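Local coordinates for protein putative ribose operon repressor (Burkholderia thailandensis, PDB 3EGC) that probably binds operator DNA as a LacI-family transcriptional repressor with a periplasmic-binding-protein-like effector domain, at the interface of chains A and B. Coordinates in Å, arbitrary orientation; residue numbers count along the deposited sequence, not the author numbering. Chains: chain A/B, putative ribose operon repressor.

The interface of chains A and B. Residues chain A 9, 35, 40; chain B 42, 59, 63.
A:Ser40 OG, a side-chain hydroxyl, accepts a hydrogen bond from the guanidinium nitrogen B:Arg63 NE at 2.7 Å. The bond is bent, with 120° at the hydrogen. The hydroxyl is tilted 39° from the guanidinium plane, so the N-H does not point straight at it. A:Ser40 opens strand 40-45. Its OG sits beside the backbone N and anti to the carbonyl carbon (chi1 -73°), which turns the hydroxyl towards chain B. B:Arg63 lies just past helix 50-62. Its side chain is extended from CG to NE and carries the guanidinium across to chain A.

Beyond NE, the outer nitrogen B:Arg63 NH2 comes to 3.1 Å from the backbone carbonyl A:Asn9 O. The N-H is not aimed at this oxygen, so the closeness does not make a hydrogen bond. A:Asn9 CB meets the same nitrogen at the guanidinium edge, in its plane, at 3.5 Å.

B:Gln59, on helix 50-62, approaches A:Ser40 from another direction. Its amide NE2 stops 3.6 Å from A:Ser40 OG, a loose approach. The extended side chain of B:Gln59 reaches towards A:Ser40. A:Arg35, on helix 21-36, flanks the B:Gln59 amide without a bond to it.

The patch belongs to a two-fold symmetric interface between copies of a LacI-type sugar-binding domain. LacI-family repressors commonly work as dimers, so this pairing may be the biological one. Apolar contact supplements the polar bond at A:Ser40: the methyl B:Leu42 CD2 touches A:Ser40 CB at 3.7 Å.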
loop_
_atom_site.group_PDB
_atom_site.type_symbol
_atom_site.label_atom_id
_atom_site.label_comp_id
_atom_site.label_asym_id
_atom_site.label_seq_id
_atom_site.Cartn_x
_atom_site.Cartn_y
_atom_site.Cartn_z
ATOM N N ASN A 9 -19.759 -0.148 19.710
ATOM C CA ASN A 9 -18.676 0.738 19.227
ATOM C C ASN A 9 -17.533 0.039 18.485
ATOM O O ASN A 9 -16.380 0.506 18.522
ATOM C CB ASN A 9 -18.102 1.602 20.340
ATOM C CG ASN A 9 -18.976 2.785 20.667
ATOM O OD1 ASN A 9 -19.611 2.806 21.703
ATOM N ND2 ASN A 9 -19.016 3.785 19.766
ATOM N N ARG A 35 -12.058 6.360 14.860
ATOM C CA ARG A 35 -11.344 6.887 16.015
ATOM C C ARG A 35 -11.912 8.267 16.499
ATOM O O ARG A 35 -12.206 8.470 17.657
ATOM C CB ARG A 35 -9.890 6.989 15.588
ATOM C CG ARG A 35 -8.912 7.336 16.651
ATOM C CD ARG A 35 -7.476 6.875 16.151
ATOM N NE ARG A 35 -6.551 6.687 17.265
ATOM C CZ ARG A 35 -5.231 6.649 17.200
ATOM N NH1 ARG A 35 -4.579 6.771 16.056
ATOM N NH2 ARG A 35 -4.565 6.499 18.311
ATOM N N SER A 40 -14.006 1.461 17.341
ATOM C CA SER A 40 -12.915 0.599 17.024
ATOM C C SER A 40 -13.168 -0.140 15.689
ATOM O O SER A 40 -14.312 -0.334 15.288
ATOM C CB SER A 40 -12.737 -0.434 18.165
ATOM O OG SER A 40 -12.187 0.192 19.313
ATOM N N LEU B 42 -8.073 -5.996 15.674
ATOM C CA LEU B 42 -8.440 -4.592 15.795
ATOM C C LEU B 42 -7.331 -3.724 15.180
ATOM O O LEU B 42 -6.185 -3.858 15.530
ATOM C CB LEU B 42 -8.639 -4.204 17.268
ATOM C CG LEU B 42 -9.957 -4.349 18.014
ATOM C CD1 LEU B 42 -9.846 -3.746 19.457
ATOM C CD2 LEU B 42 -11.227 -3.748 17.304
ATOM N N GLN B 59 -6.610 2.606 24.339
ATOM C CA GLN B 59 -7.900 2.175 23.792
ATOM C C GLN B 59 -7.978 0.657 23.583
ATOM O O GLN B 59 -8.951 0.015 23.935
ATOM C CB GLN B 59 -8.068 2.853 22.436
ATOM C CG GLN B 59 -9.318 2.553 21.654
ATOM C CD GLN B 59 -9.223 3.203 20.266
ATOM O OE1 GLN B 59 -9.040 4.439 20.132
ATOM N NE2 GLN B 59 -9.308 2.381 19.241
ATOM N N ARG B 63 -10.054 -2.226 25.974
ATOM C CA ARG B 63 -10.963 -3.110 25.291
ATOM C C ARG B 63 -10.554 -4.538 25.586
ATOM O O ARG B 63 -11.160 -5.498 25.084
ATOM C CB ARG B 63 -10.913 -2.867 23.786
ATOM C CG ARG B 63 -11.672 -1.653 23.326
ATOM C CD ARG B 63 -12.126 -1.838 21.869
ATOM N NE ARG B 63 -13.235 -0.958 21.551
ATOM C CZ ARG B 63 -14.518 -1.285 21.687
ATOM N NH1 ARG B 63 -14.839 -2.499 22.097
ATOM N NH2 ARG B 63 -15.472 -0.413 21.348
#